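Local coordinates for P-granule scaffold (Caenorhabditis japonica, PDB 5W4A), which probably helps build germ granules (P granules) as a scaffold protein and is linked to mRNA repression, its N-terminal domain being a largely helical module, at residues C[54-57]-C[58-61]; C[64-67]-C[68-71]; C[181-184]-C[185-188]. All coordinates share one frame; numbering follows the deposited sequence.

Contact 1 (C[54-57]-C[58-61]); sequences KPSV and DDIV. With EDO (1,2-ethanediol), chain T.
S56 and D59 hold each other by two reciprocal bonds where the loop after helix 42-47 turns into helix 57-64. The OG of S56 accepts the amide N of D59 at 2.9 Å, a fairly straight bond of 163°. In return the amide N of S56 reaches OD2 of D59, also at 2.9 Å, arriving from above the carboxylate plane rather than within it. With chi1 at 65°, OG of S56 sits between its own backbone N and carbonyl carbon, which turns the oxygen back over the opening turn of the helix. This exchange is a capping box with S56 as N-cap, a textbook way of satisfying amides that have no earlier helical carbonyl to bind. The same carboxylate oxygen of D59 is also bonded to the hydroxyl of S42, so the cap is fastened to helix 42-47. Behind it the first regular turns follow: the amide N of I60 binds O of S56, and that of V61 binds O of V57 at 2.8 Å. The tight side lies under P55, whose CB rests 3.9 Å from CB of D59 and 4.2 Å from CG1 of I60, with F43, Y46 and I178 closing around the proline. V57 and V61 run side by side, CG1 of the first 4.0 Å from CG2 of the second. Towards solvent the contact is slack: the exposed K54 extends away from the helix start, and its NZ makes a weak 3.4 Å bond to O1 of an ethanediol, probably a crystallisation additive.

Contact 2 (C[64-67]-C[68-71]); sequences LFPS and GSDS
P66 and S69 close a type II beta turn, a surface contact in the loop that leads from helix 57-64 to helix 71-84. Its centre is the carbonyl O of P66, which takes two donors from one residue: the amide N of S69 at 3.1 Å, the usual bond across such a turn, and the hydroxyl OG of S69 at 2.6 Å. Both donors tilt out of the carbonyl plane, the amide more than the hydroxyl. The side chain thus reinforces the turn that its own backbone closes. In S69 chi1 is -70°, which carries OG beside the backbone N and back towards the proline. Between these two residues the corner is formed by S67 and G68, and the positive phi of G68 (81°) is the backbone shape expected at the third position of a type II turn, where a side chain would crowd O of S67. Beyond the turn each end is tied into the helices: F65 packs on S77 and L81 of helix 71-84 and makes a cation-pi contact with R95, while OD1 of D70, at the N-cap, accepts the amide of T73. The proline ring also comes close to the hydroxyl, with CD of P66 lying 3.2 Å from OG of S69.

Contact 3 (C[181-184]-C[185-188]); sequences LEDE and DTAD
The carboxylate of D183 presents one oxygen, OD1, to the backbone of the next turn, where it meets the amide N of T186 at 3.0 Å, nearly along its own C-O axis, and, by a weak, bent bond, the amide N of D185 two residues on, an Asx turn in the loop leading into helix 187-201. The side chains of E184 and D185 run side by side, their carboxylate planes turned 58° apart. With chi1 near 69°, CG of D183 lies between its backbone N and carbonyl carbon, and OD1 is brought round to the amides of D185 and T186. T186 answers across this turn: its OG1 donates to O of L181 at 2.8 Å, in the carbonyl plane on a lone pair, and accepts the amide N of D183 at 2.9 Å. An alanine at T186 would lose both bonds, and the carbonyl of L181 and the amide of D183 would probably be left without this partner. Y154 and F157 of helix 153-160 pack against the threonine. Outside the turn, a water donates to OE2 of E182 and to O of A187, while OE1 of E182 forms a salt bridge with R194 further along the helix. Acidic groups gather here, OD1 of D183 standing 4.2 Å from OD2 of D185; the amides that D183 accepts probably offset part of that repulsion.

Along the chain the three contacts come in series; none nests in or crosses another. Contact 1 (54-61) closes the loop after helix 42-47 and starts helix 57-64, and contact 2 (64-71) follows from the far end of that helix, turning the chain into helix 71-84. The two adjoin in sequence, with centres about 16 Å apart. Contact 3 (181-188) comes much later, between helices 169-179 and 187-201, on the opposite side of the chain's centre from contact 2, with centres about 33 Å apart. Contacts 1 and 3 do not touch, but helix 169-179 relates them: I178 packs against contact 1, and the helix then leads into contact 3.

Contact 1 (C[54-57]-C[58-61])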
# COMPACT_ATOMS: atom_id res chain seq x y z
N LYS C 54 -0.85 10.56 29.68
CA LYS C 54 0.09 10.06 28.68
C LYS C 54 1.19 9.25 29.36
O LYS C 54 1.72 9.66 30.40
CB LYS C 54 0.72 11.21 27.89
CG LYS C 54 -0.28 12.13 27.20
CD LYS C 54 0.42 13.38 26.66
CE LYS C 54 -0.55 14.33 25.94
NZ LYS C 54 0.17 15.39 25.17
N PRO C 55 1.55 8.10 28.81
CA PRO C 55 2.68 7.34 29.38
C PRO C 55 3.99 8.10 29.19
O PRO C 55 4.14 8.91 28.27
CB PRO C 55 2.68 6.04 28.58
CG PRO C 55 1.96 6.39 27.30
CD PRO C 55 0.95 7.41 27.65
N SER C 56 4.94 7.80 30.06
CA SER C 56 6.30 8.31 29.91
C SER C 56 7.07 7.48 28.89
O SER C 56 6.64 6.40 28.48
CB SER C 56 7.03 8.27 31.25
OG SER C 56 7.20 6.92 31.67
N VAL C 57 8.21 8.02 28.45
CA VAL C 57 9.15 7.24 27.64
C VAL C 57 9.48 5.94 28.35
O VAL C 57 9.45 4.86 27.76
CB VAL C 57 10.42 8.08 27.34
CG1 VAL C 57 11.54 7.21 26.81
CG2 VAL C 57 10.13 9.13 26.31
N ASP C 58 9.79 6.02 29.65
CA ASP C 58 10.14 4.81 30.39
C ASP C 58 8.99 3.80 30.38
O ASP C 58 9.22 2.59 30.18
CB ASP C 58 10.52 5.16 31.84
CG ASP C 58 10.62 3.92 32.73
OD1 ASP C 58 11.60 3.16 32.60
OD2 ASP C 58 9.71 3.71 33.57
N ASP C 59 7.75 4.26 30.60
CA ASP C 59 6.59 3.37 30.56
C ASP C 59 6.53 2.60 29.24
O ASP C 59 6.23 1.40 29.22
CB ASP C 59 5.28 4.15 30.70
CG ASP C 59 5.10 4.79 32.08
OD1 ASP C 59 5.63 4.25 33.07
OD2 ASP C 59 4.38 5.81 32.15
N ILE C 60 6.78 3.29 28.14
CA ILE C 60 6.74 2.68 26.83
C ILE C 60 7.90 1.71 26.65
O ILE C 60 7.71 0.57 26.20
CB ILE C 60 6.76 3.80 25.77
CG1 ILE C 60 5.45 4.59 25.83
CG2 ILE C 60 6.98 3.22 24.38
CD1 ILE C 60 5.49 5.87 24.96
N VAL C 61 9.11 2.13 27.02
CA VAL C 61 10.28 1.27 26.85
C VAL C 61 10.10 -0.02 27.65
O VAL C 61 10.51 -1.10 27.21
CB VAL C 61 11.56 2.03 27.25
CG1 VAL C 61 12.80 1.11 27.21
CG2 VAL C 61 11.78 3.22 26.33
C1 EDO T . 0.88 12.88 22.39
O1 EDO T . 1.92 13.79 22.74
C2 EDO T . 0.68 11.78 23.44
O2 EDO T . 1.92 11.21 23.91

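Contact 2 (C[64-67]-C[68-71])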
# COMPACT_ATOMS: atom_id res chain seq x y z
N LEU C 64 7.97 -2.37 25.73
CA LEU C 64 8.67 -2.82 24.53
C LEU C 64 9.79 -3.81 24.85
O LEU C 64 10.06 -4.73 24.07
CB LEU C 64 9.24 -1.62 23.78
CG LEU C 64 8.24 -0.70 23.08
CD1 LEU C 64 9.00 0.37 22.37
CD2 LEU C 64 7.33 -1.48 22.10
N PHE C 65 10.46 -3.62 25.98
CA PHE C 65 11.63 -4.43 26.33
C PHE C 65 11.46 -5.03 27.73
O PHE C 65 12.18 -4.66 28.66
CB PHE C 65 12.90 -3.58 26.26
CG PHE C 65 13.19 -3.00 24.90
CD1 PHE C 65 13.92 -3.71 23.96
CD2 PHE C 65 12.74 -1.73 24.56
CE1 PHE C 65 14.19 -3.17 22.71
CE2 PHE C 65 13.01 -1.18 23.32
CZ PHE C 65 13.75 -1.91 22.39
N PRO C 66 10.54 -5.97 27.89
CA PRO C 66 10.39 -6.63 29.20
C PRO C 66 11.59 -7.50 29.54
O PRO C 66 12.39 -7.88 28.69
CB PRO C 66 9.12 -7.47 29.02
CG PRO C 66 9.03 -7.73 27.56
CD PRO C 66 9.59 -6.51 26.90
N SER C 67 11.73 -7.81 30.83
CA SER C 67 12.83 -8.66 31.25
C SER C 67 12.76 -10.00 30.54
O SER C 67 11.68 -10.56 30.34
CB SER C 67 12.81 -8.87 32.76
OG SER C 67 13.83 -9.79 33.14
N GLY C 68 13.93 -10.50 30.13
CA GLY C 68 14.01 -11.76 29.42
C GLY C 68 13.71 -11.67 27.95
O GLY C 68 13.58 -12.71 27.29
N SER C 69 13.57 -10.46 27.41
CA SER C 69 13.37 -10.31 25.97
C SER C 69 14.48 -11.02 25.22
O SER C 69 15.66 -10.84 25.53
CB SER C 69 13.34 -8.83 25.61
OG SER C 69 12.15 -8.22 26.10
N ASP C 70 14.10 -11.81 24.22
CA ASP C 70 15.10 -12.44 23.38
C ASP C 70 15.45 -11.52 22.20
O ASP C 70 14.96 -10.39 22.08
CB ASP C 70 14.65 -13.83 22.92
CG ASP C 70 13.44 -13.83 22.00
OD1 ASP C 70 13.07 -12.79 21.42
OD2 ASP C 70 12.83 -14.91 21.84
N SER C 71 16.31 -12.03 21.32
CA SER C 71 16.89 -11.19 20.28
C SER C 71 15.84 -10.70 19.30
O SER C 71 15.85 -9.52 18.90
CB SER C 71 17.99 -11.96 19.56
OG SER C 71 17.47 -13.03 18.82

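Contact 3 (C[181-184]-C[185-188])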
# COMPACT_ATOMS: atom_id res chain seq x y z
N LEU C 181 -0.89 12.12 16.30
CA LEU C 181 -1.11 12.38 14.89
C LEU C 181 -2.55 12.72 14.53
O LEU C 181 -2.81 13.05 13.37
CB LEU C 181 -0.65 11.17 14.04
CG LEU C 181 0.80 10.75 14.34
CD1 LEU C 181 1.16 9.52 13.53
CD2 LEU C 181 1.78 11.86 14.08
N GLU C 182 -3.49 12.60 15.47
CA GLU C 182 -4.88 12.96 15.19
C GLU C 182 -5.05 14.48 15.32
O GLU C 182 -4.79 15.05 16.38
CB GLU C 182 -5.83 12.21 16.12
CG GLU C 182 -7.29 12.45 15.76
CD GLU C 182 -8.28 11.72 16.65
OE1 GLU C 182 -7.85 10.96 17.55
OE2 GLU C 182 -9.50 11.90 16.43
N ASP C 183 -5.46 15.13 14.24
CA ASP C 183 -5.74 16.56 14.26
C ASP C 183 -6.91 16.81 13.31
O ASP C 183 -7.52 15.86 12.81
CB ASP C 183 -4.48 17.37 13.92
CG ASP C 183 -4.03 17.22 12.46
OD1 ASP C 183 -4.79 16.74 11.59
OD2 ASP C 183 -2.88 17.61 12.17
N GLU C 184 -7.25 18.08 13.07
CA GLU C 184 -8.42 18.36 12.25
C GLU C 184 -8.29 17.79 10.83
O GLU C 184 -9.30 17.40 10.23
CB GLU C 184 -8.68 19.87 12.21
CG GLU C 184 -7.59 20.68 11.52
CD GLU C 184 -7.80 22.19 11.61
OE1 GLU C 184 -8.75 22.63 12.30
OE2 GLU C 184 -7.02 22.93 10.97
N ASP C 185 -7.07 17.71 10.30
CA ASP C 185 -6.86 17.19 8.94
C ASP C 185 -6.93 15.66 8.88
O ASP C 185 -7.36 15.11 7.87
CB ASP C 185 -5.50 17.66 8.41
CG ASP C 185 -5.40 19.18 8.34
OD1 ASP C 185 -6.41 19.78 7.93
OD2 ASP C 185 -4.35 19.74 8.72
N THR C 186 -6.54 14.96 9.95
CA THR C 186 -6.46 13.50 9.90
C THR C 186 -7.61 12.82 10.61
O THR C 186 -7.72 11.60 10.56
CB THR C 186 -5.15 13.03 10.53
OG1 THR C 186 -5.16 13.40 11.92
CG2 THR C 186 -3.91 13.61 9.83
N ALA C 187 -8.49 13.59 11.28
CA ALA C 187 -9.47 12.99 12.19
C ALA C 187 -10.38 11.96 11.51
O ALA C 187 -10.66 10.89 12.08
CB ALA C 187 -10.30 14.09 12.84
N ASP C 188 -10.88 12.26 10.31
CA ASP C 188 -11.79 11.32 9.67
C ASP C 188 -11.08 10.01 9.33
O ASP C 188 -11.67 8.93 9.44
CB ASP C 188 -12.40 11.96 8.42
CG ASP C 188 -13.43 13.04 8.77
OD1 ASP C 188 -13.69 13.26 9.97
OD2 ASP C 188 -13.95 13.67 7.83
O HOH W 1 -10.95 10.57 14.95
O HOH W 2 -10.47 15.03 9.13